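Local coordinates for putative polyketide cyclase (Pseudomonas putida KT2440, PDB 3F7X), which is of unknown biochemical function but, as a putative polyketide cyclase with a SnoaL-like domain, probably binds a small molecule in the pocket of its alpha+beta fold, at residues K71-Y76 with A106-L111; Q117-L121 with D145-V150; A40-L44 with K62-A66. All blocks are in the same frame, centred on the assembly; numbering follows the deposited sequence.

Interaction 1. Residues K71-Y76 with A106-L111; sequences KMNRCY and ADDEGL
Cys75, at the C-terminal end of helix 62-75, and Ala106 bring their CA atoms to 4.5 Å, and Cys75 O receives a weak backbone hydrogen bond from Ala106 N at 3.3 Å. The helix end of this SnoaL-like alpha+beta fold thus meets the loop that follows strand 93-104, and that loop turns over through a type II beta turn from Asp108 to Leu111. Asp108 carries most of the polar contact, its carboxylate reaching between two side chains of the other segment because CG stands anti to the backbone N (chi1 -166°). Tyr76 OH gives a hydrogen bond to the anti lone pair of OD2 at 2.6 Å; OD2 lies in the plane of the Tyr76 ring, at its edge, while the carboxylate is turned 77° from that ring. OD1 meets Lys71 NZ on its anti side, 21° out of the carboxylate plane, in a salt bridge of 2.5 Å; this rests on one of two lysine conformers, which makes its exact length uncertain. Glu109 N adds a bond to OD1 at 2.9 Å, from above the carboxylate plane. An alanine in place of Asp108 is likely to leave Lys71 without its charged mate and the Tyr76 hydroxyl without this acceptor. Tyr104 OH bonds to Asp108 N, its ring against Tyr76. Leu111 CD1 closes in on Tyr76 OH, 3.5 Å away.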
# COMPACT_ATOMS: atom_id res chain seq x y z
N LYS A 71 10.36 -4.26 19.31
CA LYS A 71 10.54 -5.59 18.72
C LYS A 71 11.22 -5.48 17.37
O LYS A 71 12.13 -6.24 17.05
CB LYS A 71 9.22 -6.32 18.59
CG LYS A 71 9.38 -7.79 18.14
CD LYS A 71 9.80 -8.77 19.27
CE LYS A 71 10.47 -10.07 18.75
NZ LYS A 71 9.62 -10.99 17.91
N MSE A 72 10.79 -4.52 16.57
CA MSE A 72 11.38 -4.34 15.26
C MSE A 72 12.88 -4.03 15.42
O MSE A 72 13.72 -4.57 14.68
CB MSE A 72 10.65 -3.23 14.50
CG MSE A 72 10.77 -3.33 13.01
SE MSE A 72 9.82 -1.89 12.13
CE MSE A 72 11.41 -0.94 11.98
N ASN A 73 13.22 -3.18 16.37
CA ASN A 73 14.61 -2.82 16.61
C ASN A 73 15.46 -3.96 17.16
O ASN A 73 16.68 -3.96 16.99
CB ASN A 73 14.69 -1.56 17.49
CG ASN A 73 14.17 -0.31 16.78
OD1 ASN A 73 14.20 -0.25 15.54
ND2 ASN A 73 13.73 0.68 17.53
N ARG A 74 14.84 -4.93 17.82
CA ARG A 74 15.48 -6.15 18.32
C ARG A 74 15.90 -7.06 17.15
O ARG A 74 16.84 -7.82 17.28
CB ARG A 74 14.47 -6.89 19.25
CG ARG A 74 14.82 -8.29 19.77
CD ARG A 74 15.85 -8.25 20.84
NE ARG A 74 16.32 -9.61 21.12
CZ ARG A 74 17.29 -10.18 20.41
NH1 ARG A 74 17.78 -9.50 19.38
NH2 ARG A 74 17.72 -11.42 20.70
N CYS A 75 15.14 -7.00 16.05
CA CYS A 75 15.21 -8.00 15.00
C CYS A 75 15.67 -7.54 13.62
O CYS A 75 16.07 -8.39 12.84
CB CYS A 75 13.84 -8.69 14.83
SG CYS A 75 13.26 -9.57 16.29
N TYR A 76 15.58 -6.25 13.31
CA TYR A 76 15.86 -5.74 11.98
C TYR A 76 16.60 -4.43 12.06
O TYR A 76 16.43 -3.66 13.01
CB TYR A 76 14.58 -5.43 11.22
CG TYR A 76 13.54 -6.55 11.19
CD1 TYR A 76 13.57 -7.53 10.22
CD2 TYR A 76 12.55 -6.64 12.15
CE1 TYR A 76 12.64 -8.54 10.19
CE2 TYR A 76 11.60 -7.63 12.11
CZ TYR A 76 11.65 -8.58 11.15
OH TYR A 76 10.71 -9.57 11.15
N ALA A 106 17.86 -10.89 14.04
CA ALA A 106 17.52 -11.82 15.10
C ALA A 106 16.12 -12.33 14.81
O ALA A 106 15.27 -11.63 14.30
CB ALA A 106 17.63 -11.17 16.50
N ASP A 107 15.89 -13.59 15.15
CA ASP A 107 14.64 -14.27 14.82
C ASP A 107 13.47 -13.48 15.33
O ASP A 107 13.40 -13.15 16.54
CB ASP A 107 14.59 -15.64 15.49
CG ASP A 107 15.57 -16.63 14.95
OD1 ASP A 107 16.35 -16.35 14.02
OD2 ASP A 107 15.54 -17.77 15.52
N ASP A 108 12.51 -13.23 14.46
CA ASP A 108 11.23 -12.64 14.82
C ASP A 108 10.18 -13.77 14.87
O ASP A 108 10.30 -14.81 14.19
CB ASP A 108 10.89 -11.55 13.82
CG ASP A 108 9.76 -10.64 14.25
OD1 ASP A 108 9.28 -10.72 15.40
OD2 ASP A 108 9.37 -9.79 13.41
N GLU A 109 9.18 -13.57 15.70
CA GLU A 109 8.24 -14.65 15.99
C GLU A 109 7.36 -15.00 14.78
O GLU A 109 6.83 -14.12 14.09
CB GLU A 109 7.36 -14.30 17.18
CG GLU A 109 8.19 -14.08 18.43
CD GLU A 109 7.44 -14.37 19.70
OE1 GLU A 109 7.11 -15.53 19.92
OE2 GLU A 109 7.16 -13.43 20.43
N GLY A 110 7.25 -16.28 14.48
CA GLY A 110 6.37 -16.73 13.39
C GLY A 110 6.95 -16.60 12.01
O GLY A 110 6.21 -16.73 11.02
N LEU A 111 8.24 -16.31 11.92
CA LEU A 111 8.91 -15.97 10.67
C LEU A 111 10.15 -16.83 10.46
O LEU A 111 10.54 -17.57 11.37
CB LEU A 111 9.21 -14.47 10.65
CG LEU A 111 7.99 -13.57 10.58
CD1 LEU A 111 8.36 -12.12 10.82
CD2 LEU A 111 7.25 -13.71 9.25
O HOH W 1 11.43 -13.17 18.48

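Interaction 2. Residues Q117-L121 with D145-V150; sequences QTYVL and DWVEQV
The first torsions of Tyr119 and Trp146 turn their rings toward each other: in Tyr119, CG sits between the backbone N and the carbonyl carbon (chi1 52°), and in Trp146 the indole swings out anti to N (chi1 -177°). The result is a T-shaped pair, planes at 86°, with the Trp146 edge aimed at the tyrosine face and NE1 over the ring centre, 3.4 Å from Tyr119 CG. Gln149 grips both backbone groups of Val120 with one amide. Its OE1 takes Val120 N at 3.0 Å on a lone pair, in the carbonyl plane, while NE2 gives to Val120 O at 2.9 Å from above that carbonyl's plane. A second bond from NE2, to Asp145 OD1 at 3.1 Å, fixes the amide's rotation. Gln117 NE2 gives to Val150 O at 3.0 Å, on an in-plane lone pair, and to Thr113 O; its OE1 accepts from Asn115 N. A water joins Thr118 O to Gln149 O. Further along the strand, Leu121 CD1 lies against Trp146 CB at 4.0 Å. The axes of 118-121 and 145-150 run roughly antiparallel. Gln117, Tyr119 and Leu121 are backbone-bonded to strand 93-104; Tyr119 OH continues to Glu78 on strand 76-87, and Trp146 meets Tyr104 edge-to-face.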
# COMPACT_ATOMS: atom_id res chain seq x y z
N GLN A 117 20.76 -11.89 6.94
CA GLN A 117 20.61 -11.73 5.53
C GLN A 117 20.03 -10.33 5.18
O GLN A 117 19.35 -9.67 5.96
CB GLN A 117 19.88 -12.92 4.94
CG GLN A 117 18.46 -13.11 5.40
CD GLN A 117 18.37 -13.81 6.74
OE1 GLN A 117 18.90 -13.33 7.75
NE2 GLN A 117 17.68 -14.95 6.76
N THR A 118 20.39 -9.88 3.98
CA THR A 118 19.92 -8.60 3.51
C THR A 118 18.67 -8.77 2.65
O THR A 118 18.45 -9.82 2.05
CB THR A 118 21.01 -7.87 2.75
OG1 THR A 118 21.38 -8.68 1.65
CG2 THR A 118 22.22 -7.63 3.63
N TYR A 119 17.87 -7.72 2.56
CA TYR A 119 16.73 -7.73 1.69
C TYR A 119 16.52 -6.33 1.15
O TYR A 119 16.85 -5.35 1.80
CB TYR A 119 15.49 -8.24 2.44
CG TYR A 119 15.17 -7.57 3.77
CD1 TYR A 119 15.72 -8.04 4.95
CD2 TYR A 119 14.33 -6.48 3.85
CE1 TYR A 119 15.39 -7.44 6.18
CE2 TYR A 119 14.01 -5.90 5.06
CZ TYR A 119 14.55 -6.39 6.23
OH TYR A 119 14.26 -5.81 7.43
N VAL A 120 15.89 -6.26 -0.02
CA VAL A 120 15.60 -5.00 -0.67
C VAL A 120 14.24 -5.17 -1.30
O VAL A 120 14.06 -6.09 -2.13
CB VAL A 120 16.65 -4.59 -1.74
CG1 VAL A 120 16.26 -3.25 -2.37
CG2 VAL A 120 18.08 -4.56 -1.17
N LEU A 121 13.28 -4.33 -0.95
CA LEU A 121 11.96 -4.42 -1.61
C LEU A 121 11.19 -3.14 -1.48
O LEU A 121 11.39 -2.37 -0.54
CB LEU A 121 11.08 -5.60 -1.15
CG LEU A 121 10.51 -5.49 0.28
CD1 LEU A 121 9.48 -6.60 0.38
CD2 LEU A 121 11.59 -5.57 1.27
N ASP A 145 7.35 -11.72 -1.13
CA ASP A 145 8.66 -11.36 -1.65
C ASP A 145 9.67 -11.30 -0.52
O ASP A 145 10.76 -11.84 -0.64
CB ASP A 145 8.56 -10.03 -2.41
CG ASP A 145 9.87 -9.55 -2.98
OD1 ASP A 145 10.83 -10.33 -3.15
OD2 ASP A 145 9.95 -8.35 -3.34
N TRP A 146 9.32 -10.69 0.60
CA TRP A 146 10.23 -10.62 1.70
C TRP A 146 10.62 -12.01 2.21
O TRP A 146 11.81 -12.30 2.39
CB TRP A 146 9.65 -9.80 2.85
CG TRP A 146 10.62 -9.67 3.96
CD1 TRP A 146 11.70 -8.84 4.00
CD2 TRP A 146 10.71 -10.50 5.15
NE1 TRP A 146 12.42 -9.07 5.15
CE2 TRP A 146 11.82 -10.05 5.89
CE3 TRP A 146 9.93 -11.52 5.68
CZ2 TRP A 146 12.19 -10.62 7.10
CZ3 TRP A 146 10.28 -12.06 6.88
CH2 TRP A 146 11.40 -11.61 7.58
N VAL A 147 9.62 -12.86 2.41
CA VAL A 147 9.89 -14.23 2.87
C VAL A 147 10.82 -14.95 1.89
O VAL A 147 11.75 -15.65 2.30
CB VAL A 147 8.59 -15.01 3.06
CG1 VAL A 147 8.86 -16.52 3.21
CG2 VAL A 147 7.85 -14.46 4.26
N GLU A 148 10.59 -14.80 0.59
CA GLU A 148 11.41 -15.46 -0.43
C GLU A 148 12.86 -14.98 -0.32
O GLU A 148 13.83 -15.75 -0.51
CB GLU A 148 10.85 -15.19 -1.83
CG GLU A 148 11.63 -15.82 -2.98
N GLN A 149 13.03 -13.69 -0.04
CA GLN A 149 14.37 -13.12 0.06
C GLN A 149 15.16 -13.63 1.27
O GLN A 149 16.39 -13.70 1.20
CB GLN A 149 14.37 -11.59 0.05
CG GLN A 149 13.96 -11.01 -1.29
CD GLN A 149 14.13 -9.51 -1.31
OE1 GLN A 149 15.17 -9.00 -0.88
NE2 GLN A 149 13.15 -8.79 -1.85
N VAL A 150 14.49 -13.96 2.38
CA VAL A 150 15.18 -14.31 3.61
C VAL A 150 15.11 -15.81 3.94
O VAL A 150 15.88 -16.25 4.79
CB VAL A 150 14.69 -13.49 4.83
CG1 VAL A 150 14.85 -11.98 4.53
CG2 VAL A 150 13.25 -13.82 5.17
O HOH W 2 17.62 -10.18 -1.33
O HOH W 3 18.79 -12.47 1.69

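Interaction 3. Residues A40-L44 with K62-A66; sequences AFLAL and KARFA
Leu42 and Ala66 make the aliphatic part of this contact between helix 38-43 and the start of helix 62-75. Both branches of Leu42 come down on the same side of the alanine: CD1 touches Ala66 CB at 3.9 Å, and CD2 lies 4.0 Å from Ala66 CA. The small alanine lets the leucine tip come down close to the helix backbone, and the CA atoms of Leu42 and Ala66 are 7.0 Å apart.

The aromatic part is Phe41 with Phe65. They touch at Phe41 CE2 and Phe65 CE1, 3.8 Å apart, with Phe65 CE1 near the plane of the Phe41 ring. The ring planes are 65° apart, an oblique meeting of two buried side chains that are each packed further: Phe65 stacks on His51, and Phe41 meets Tyr29 of helix 22-35.

The polar part belongs to Lys62, in one of the two conformers modelled for it. Its chain runs out straight and then bends at chi3 (-70°), which carries NZ to Leu42 O at 3.0 Å. The amine comes from above the carbonyl plane, 36° out of it, and also gives a hydrogen bond to Leu45 O, so it ties the lysine to two carbonyls in the chain from Leu42 to Leu45.

Phe65 also lies about 4 Å, at nearest atoms, from a bound 1,2-ethanediol, probably a crystallisation additive, though such molecules often mark pockets. Such packing of helices beside one another against a curved sheet is characteristic of the cone-shaped alpha+beta barrel of SnoaL-like proteins.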
# COMPACT_ATOMS: atom_id res chain seq x y z
N ALA A 40 11.87 10.83 18.76
CA ALA A 40 11.38 11.71 17.71
C ALA A 40 10.28 11.06 16.92
O ALA A 40 9.30 11.69 16.54
CB ALA A 40 12.53 12.11 16.80
N PHE A 41 10.43 9.77 16.65
CA PHE A 41 9.46 8.99 15.87
C PHE A 41 8.11 8.92 16.60
O PHE A 41 7.07 9.26 16.04
CB PHE A 41 10.06 7.59 15.66
CG PHE A 41 9.22 6.65 14.84
CD1 PHE A 41 9.26 6.66 13.45
CD2 PHE A 41 8.39 5.74 15.48
CE1 PHE A 41 8.48 5.76 12.73
CE2 PHE A 41 7.60 4.87 14.75
CZ PHE A 41 7.66 4.88 13.39
N LEU A 42 8.16 8.52 17.86
CA LEU A 42 6.93 8.31 18.62
C LEU A 42 6.23 9.65 18.93
O LEU A 42 5.01 9.69 19.04
CB LEU A 42 7.23 7.56 19.92
CG LEU A 42 7.71 6.10 19.73
CD1 LEU A 42 8.20 5.55 21.06
CD2 LEU A 42 6.60 5.22 19.17
N ALA A 43 6.99 10.74 19.01
CA ALA A 43 6.43 12.05 19.31
C ALA A 43 5.46 12.51 18.23
O ALA A 43 4.61 13.36 18.50
CB ALA A 43 7.51 13.10 19.49
N LEU A 44 5.63 12.00 17.01
CA LEU A 44 4.79 12.41 15.90
C LEU A 44 3.44 11.72 15.87
O LEU A 44 2.59 12.09 15.08
CB LEU A 44 5.50 12.07 14.59
CG LEU A 44 6.86 12.75 14.46
CD1 LEU A 44 7.59 12.28 13.23
CD2 LEU A 44 6.77 14.28 14.46
N LYS A 62 -0.47 4.33 21.14
CA LYS A 62 0.95 4.60 21.12
C LYS A 62 1.77 3.57 21.89
O LYS A 62 2.88 3.22 21.48
CB LYS A 62 1.23 6.01 21.61
CG LYS A 62 2.73 6.34 21.65
CD LYS A 62 3.00 7.80 21.94
CE LYS A 62 2.61 8.69 20.80
NZ LYS A 62 2.91 10.12 21.10
N ALA A 63 1.27 3.09 23.04
CA ALA A 63 2.04 2.09 23.79
C ALA A 63 2.31 0.86 22.94
O ALA A 63 3.42 0.32 22.93
CB ALA A 63 1.36 1.69 25.13
N ARG A 64 1.30 0.40 22.22
CA ARG A 64 1.49 -0.78 21.37
C ARG A 64 2.46 -0.45 20.23
O ARG A 64 3.27 -1.31 19.86
CB ARG A 64 0.16 -1.32 20.82
CG ARG A 64 -0.65 -2.12 21.82
CD ARG A 64 -1.68 -3.02 21.15
NE ARG A 64 -1.12 -4.31 20.75
CZ ARG A 64 -1.77 -5.26 20.07
NH1 ARG A 64 -3.01 -5.07 19.66
NH2 ARG A 64 -1.14 -6.39 19.78
N PHE A 65 2.40 0.77 19.70
CA PHE A 65 3.31 1.14 18.61
C PHE A 65 4.77 1.17 19.13
O PHE A 65 5.69 0.72 18.46
CB PHE A 65 2.86 2.47 18.02
CG PHE A 65 3.13 2.64 16.53
CD1 PHE A 65 4.37 2.40 15.99
CD2 PHE A 65 2.13 3.11 15.69
CE1 PHE A 65 4.58 2.60 14.63
CE2 PHE A 65 2.37 3.31 14.36
CZ PHE A 65 3.59 3.03 13.85
N ALA A 66 4.96 1.68 20.35
CA ALA A 66 6.30 1.70 20.94
C ALA A 66 6.81 0.27 21.12
O ALA A 66 7.97 -0.02 20.85
CB ALA A 66 6.24 2.45 22.29

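Helix 62-75 ties two of the contacts together: interaction 3 uses its start and interaction 1 its end, their centres about 18 Å apart. Interactions 1 and 2 touch directly, with Tyr76 CD1 3.3 Å from Tyr119 OH and Tyr76 CE1 3.8 Å from Trp146 CZ2; Tyr76, Tyr119 and Trp146, with Tyr104, form one aromatic cluster, and Leu111 of the loop adjoins Trp146. Unidentified ligand atoms lie about 3 Å, at nearest atoms, from the side chains of Asp108 and Trp146, consistent with a pocket beside these two contacts. Such a ligand is about 7 Å from the Phe65 side chain. Interactions 2 and 3 do not touch; their centres are about 26 Å apart.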